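Local coordinates for protein sugar isomerase (Sinorhizobium meliloti, PDB 3QC0) that binds a zinc ion inside a xylose isomerase-like TIM barrel and probably acts as a sugar isomerase, at residues A104-R118 / A149-A161. Numbering follows the deposited sequence. Where two conformers were deposited one is given.
Sequences AGGLPGGSKNIDAAR and AADRACVNTLGQA
The guanidinium of R118 meets C154 O and N156 OD1 at its edge, while I114 CG1 lies over the centre of one face, 3.5 Å above the plane. NE gives C154 O a nearly straight bond of 2.7 Å (171° at the hydrogen), in the carbonyl plane, and NH2 reaches a lone pair of N156 OD1 at 3.1 Å. NH2 has a second acceptor in W183 O of the second subunit. The N156 amide is turned 70° against the guanidinium, and its ND2 is held in turn by A153 O and L144 O. C154 O also accepts from Q160 NE2, whose amide stands almost perpendicular to the guanidinium; Q160 OE1 takes the N-H of N156, so this one side chain clamps the loop. R118 reaches the carbonyl because its chain is extended from CG to NE. Cutting R118 back to an alanine would probably deprive N156 OD1 of this donor and leave C154 O with Q160 NE2 but without its short, straight bond from NE.

Beside these polar bonds, C154 CB meets I114 CD1 at 3.7 Å. The backbones join through a single bridge, G105 with A153: C154 N donates to G105 O (2.9 Å), and a separate backbone bond runs from L107 N to A150 O. At G106 a CB would run into D151 CA and A150 O, evidence that the close approach needs glycine.

The side chain of A153 is about 7 Å from that of the zinc ligand E142. In the barrel, the loop after strand 100-103 and the first turn of helix 114-135 meet the loop after strand 139-141 and the start of helix 158-168, with A104, C154 and V155 packed on V121.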
loop_
_atom_site.group_PDB
_atom_site.type_symbol
_atom_site.label_atom_id
_atom_site.label_comp_id
_atom_site.label_asym_id
_atom_site.label_seq_id
_atom_site.Cartn_x
_atom_site.Cartn_y
_atom_site.Cartn_z
ATOM N N ALA A 104 -2.508 -0.406 -14.691
ATOM C CA ALA A 104 -2.350 0.940 -15.270
ATOM C C ALA A 104 -0.974 1.278 -15.825
ATOM O O ALA A 104 -0.860 2.120 -16.711
ATOM C CB ALA A 104 -2.746 2.042 -14.238
ATOM N N GLY A 105 0.070 0.698 -15.238
ATOM C CA GLY A 105 1.440 1.116 -15.480
ATOM C C GLY A 105 1.904 2.050 -14.395
ATOM O O GLY A 105 1.118 2.807 -13.839
ATOM N N GLY A 106 3.193 1.988 -14.107
ATOM C CA GLY A 106 3.837 2.883 -13.145
ATOM C C GLY A 106 4.337 4.180 -13.782
ATOM O O GLY A 106 3.930 4.584 -14.886
ATOM N N LEU A 107 5.234 4.841 -13.076
ATOM C CA LEU A 107 5.851 6.057 -13.562
ATOM C C LEU A 107 6.619 5.781 -14.856
ATOM O O LEU A 107 7.279 4.737 -14.966
ATOM C CB LEU A 107 6.820 6.608 -12.497
ATOM C CG LEU A 107 6.123 7.220 -11.292
ATOM C CD1 LEU A 107 7.117 7.179 -10.091
ATOM C CD2 LEU A 107 5.676 8.653 -11.559
ATOM N N PRO A 108 6.612 6.742 -15.789
ATOM C CA PRO A 108 7.532 6.689 -16.908
ATOM C C PRO A 108 8.949 6.676 -16.402
ATOM O O PRO A 108 9.243 7.293 -15.341
ATOM C CB PRO A 108 7.258 7.995 -17.667
ATOM C CG PRO A 108 5.989 8.455 -17.233
ATOM C CD PRO A 108 5.720 7.904 -15.849
ATOM N N GLY A 109 9.854 5.988 -17.080
ATOM C CA GLY A 109 11.226 5.937 -16.566
ATOM C C GLY A 109 11.838 7.305 -16.288
ATOM O O GLY A 109 11.722 8.218 -17.111
ATOM N N GLY A 110 12.459 7.420 -15.123
ATOM C CA GLY A 110 13.083 8.647 -14.615
ATOM C C GLY A 110 12.162 9.651 -13.920
ATOM O O GLY A 110 12.609 10.513 -13.154
ATOM N N SER A 111 10.872 9.558 -14.175
ATOM C CA SER A 111 9.975 10.575 -13.715
ATOM C C SER A 111 9.569 10.376 -12.266
ATOM O O SER A 111 9.484 9.240 -11.767
ATOM C CB SER A 111 8.708 10.572 -14.586
ATOM O OG SER A 111 7.783 11.593 -14.169
ATOM N N LYS A 112 9.315 11.502 -11.595
ATOM C CA LYS A 112 8.732 11.547 -10.264
ATOM C C LYS A 112 7.318 12.093 -10.304
ATOM O O LYS A 112 6.676 12.280 -9.264
ATOM C CB LYS A 112 9.564 12.479 -9.355
ATOM C CG LYS A 112 11.046 12.112 -9.341
ATOM C CD LYS A 112 11.792 13.018 -8.349
ATOM C CE LYS A 112 13.311 12.872 -8.454
ATOM N NZ LYS A 112 13.796 11.523 -8.120
ATOM N N ASN A 113 6.815 12.346 -11.510
ATOM C CA ASN A 113 5.575 13.087 -11.664
ATOM C C ASN A 113 4.399 12.104 -11.652
ATOM O O ASN A 113 3.846 11.736 -12.699
ATOM C CB ASN A 113 5.602 13.925 -12.938
ATOM C CG ASN A 113 4.517 14.995 -12.963
ATOM O OD1 ASN A 113 3.503 14.872 -12.262
ATOM N ND2 ASN A 113 4.736 16.052 -13.773
ATOM N N ILE A 114 3.989 11.705 -10.458
ATOM C CA ILE A 114 2.939 10.700 -10.299
ATOM C C ILE A 114 1.593 11.219 -10.800
ATOM O O ILE A 114 0.821 10.465 -11.414
ATOM C CB ILE A 114 2.879 10.164 -8.855
ATOM C CG1 ILE A 114 2.076 8.890 -8.738
ATOM C CG2 ILE A 114 2.330 11.253 -7.869
ATOM C CD1 ILE A 114 2.678 7.664 -9.415
ATOM N N ASP A 115 1.319 12.508 -10.617
ATOM C CA ASP A 115 0.078 13.035 -11.152
ATOM C C ASP A 115 0.038 12.978 -12.684
ATOM O O ASP A 115 -1.018 12.666 -13.277
ATOM C CB ASP A 115 -0.181 14.478 -10.691
ATOM C CG ASP A 115 -0.448 14.614 -9.206
ATOM O OD1 ASP A 115 -0.547 13.619 -8.476
ATOM O OD2 ASP A 115 -0.580 15.812 -8.777
ATOM N N ALA A 116 1.152 13.286 -13.339
ATOM C CA ALA A 116 1.226 13.210 -14.789
ATOM C C ALA A 116 1.070 11.786 -15.255
ATOM O O ALA A 116 0.402 11.527 -16.289
ATOM C CB ALA A 116 2.559 13.803 -15.315
ATOM N N ALA A 117 1.702 10.847 -14.561
ATOM C CA ALA A 117 1.537 9.417 -14.921
ATOM C C ALA A 117 0.049 9.059 -14.884
ATOM O O ALA A 117 -0.475 8.363 -15.730
ATOM C CB ALA A 117 2.348 8.519 -13.975
ATOM N N ARG A 118 -0.643 9.510 -13.864
ATOM C CA ARG A 118 -2.062 9.215 -13.730
ATOM C C ARG A 118 -2.882 9.871 -14.839
ATOM O O ARG A 118 -3.804 9.236 -15.358
ATOM C CB ARG A 118 -2.530 9.619 -12.333
ATOM C CG ARG A 118 -1.985 8.641 -11.301
ATOM C CD ARG A 118 -2.046 9.144 -9.868
ATOM N NE ARG A 118 -1.703 8.042 -8.997
ATOM C CZ ARG A 118 -1.238 8.127 -7.760
ATOM N NH1 ARG A 118 -1.187 9.294 -7.161
ATOM N NH2 ARG A 118 -0.911 7.027 -7.104
ATOM N N ALA A 149 2.650 1.129 -6.883
ATOM C CA ALA A 149 2.420 2.435 -7.492
ATOM C C ALA A 149 3.513 2.903 -8.422
ATOM O O ALA A 149 3.240 3.557 -9.417
ATOM C CB ALA A 149 2.124 3.520 -6.407
ATOM N N ALA A 150 4.777 2.690 -8.034
ATOM C CA ALA A 150 5.881 3.300 -8.775
ATOM C C ALA A 150 6.181 2.623 -10.088
ATOM O O ALA A 150 6.622 3.275 -11.013
ATOM C CB ALA A 150 7.176 3.342 -7.927
ATOM N N ASP A 151 6.028 1.307 -10.106
ATOM C CA ASP A 151 6.586 0.516 -11.193
ATOM C C ASP A 151 5.657 -0.472 -11.855
ATOM O O ASP A 151 6.102 -1.125 -12.807
ATOM C CB ASP A 151 7.888 -0.132 -10.740
ATOM C CG ASP A 151 7.740 -1.035 -9.566
ATOM O OD1 ASP A 151 6.661 -1.131 -8.947
ATOM O OD2 ASP A 151 8.782 -1.708 -9.270
ATOM N N ARG A 152 4.403 -0.556 -11.413
ATOM C CA ARG A 152 3.432 -1.462 -12.056
ATOM C C ARG A 152 2.083 -0.814 -12.335
ATOM O O ARG A 152 1.535 -1.027 -13.407
ATOM C CB ARG A 152 3.219 -2.756 -11.267
ATOM C CG ARG A 152 4.505 -3.550 -10.923
ATOM C CD ARG A 152 4.255 -4.678 -9.970
ATOM N NE ARG A 152 5.509 -5.207 -9.378
ATOM C CZ ARG A 152 6.244 -6.146 -9.951
ATOM N NH1 ARG A 152 5.829 -6.716 -11.093
ATOM N NH2 ARG A 152 7.367 -6.569 -9.366
ATOM N N ALA A 153 1.528 -0.051 -11.404
ATOM C CA ALA A 153 0.203 0.566 -11.594
ATOM C C ALA A 153 0.022 1.699 -10.662
ATOM O O ALA A 153 0.024 1.471 -9.456
ATOM C CB ALA A 153 -0.966 -0.452 -11.390
ATOM N N CYS A 154 -0.189 2.883 -11.230
ATOM C CA CYS A 154 -0.414 4.078 -10.432
ATOM C C CYS A 154 -1.906 4.417 -10.258
ATOM O O CYS A 154 -2.224 5.500 -9.823
ATOM C CB CYS A 154 0.361 5.244 -11.035
ATOM S SG CYS A 154 -0.232 5.746 -12.703
ATOM N N VAL A 155 -2.776 3.441 -10.465
ATOM C CA VAL A 155 -4.188 3.524 -10.017
ATOM C C VAL A 155 -4.214 2.592 -8.808
ATOM O O VAL A 155 -4.013 1.387 -8.937
ATOM C CB VAL A 155 -5.210 3.099 -11.052
ATOM C CG1 VAL A 155 -6.648 3.112 -10.421
ATOM C CG2 VAL A 155 -5.121 4.014 -12.298
ATOM N N ASN A 156 -4.329 3.210 -7.619
ATOM C CA ASN A 156 -4.072 2.533 -6.360
ATOM C C ASN A 156 -5.175 2.498 -5.329
ATOM O O ASN A 156 -4.966 1.939 -4.246
ATOM C CB ASN A 156 -2.822 3.145 -5.734
ATOM C CG ASN A 156 -1.632 3.003 -6.644
ATOM O OD1 ASN A 156 -1.146 3.987 -7.206
ATOM N ND2 ASN A 156 -1.203 1.745 -6.868
ATOM N N THR A 157 -6.332 3.113 -5.613
ATOM C CA THR A 157 -7.490 2.998 -4.721
ATOM C C THR A 157 -8.740 2.781 -5.570
ATOM O O THR A 157 -8.822 3.237 -6.731
ATOM C CB THR A 157 -7.689 4.222 -3.812
ATOM O OG1 THR A 157 -8.182 5.325 -4.589
ATOM C CG2 THR A 157 -6.371 4.530 -2.994
ATOM N N LEU A 158 -9.704 2.076 -5.003
ATOM C CA LEU A 158 -10.971 1.906 -5.695
ATOM C C LEU A 158 -11.636 3.265 -5.943
ATOM O O LEU A 158 -12.227 3.463 -7.010
ATOM C CB LEU A 158 -11.864 0.966 -4.909
ATOM C CG LEU A 158 -13.229 0.643 -5.493
ATOM C CD1 LEU A 158 -13.127 0.049 -6.907
ATOM C CD2 LEU A 158 -13.942 -0.344 -4.519
ATOM N N GLY A 159 -11.564 4.200 -4.996
ATOM C CA GLY A 159 -12.106 5.521 -5.190
ATOM C C GLY A 159 -11.520 6.248 -6.395
ATOM O O GLY A 159 -12.225 6.858 -7.167
ATOM N N GLN A 160 -10.207 6.154 -6.558
ATOM C CA GLN A 160 -9.539 6.755 -7.673
ATOM C C GLN A 160 -9.980 6.063 -8.964
ATOM O O GLN A 160 -10.212 6.724 -9.972
ATOM C CB GLN A 160 -8.031 6.656 -7.469
ATOM C CG GLN A 160 -7.211 7.155 -8.643
ATOM C CD GLN A 160 -5.767 6.672 -8.599
ATOM O OE1 GLN A 160 -5.450 5.757 -7.838
ATOM N NE2 GLN A 160 -4.916 7.245 -9.457
ATOM N N ALA A 161 -10.020 4.725 -8.961
ATOM C CA ALA A 161 -10.475 3.992 -10.153
ATOM C C ALA A 161 -11.863 4.442 -10.572
ATOM O O ALA A 161 -12.162 4.634 -11.766
ATOM C CB ALA A 161 -10.421 2.476 -9.921
HETATM O O HOH W 1 4.881 0.336 -15.615
HETATM O O HOH W 2 8.567 2.999 -13.068
#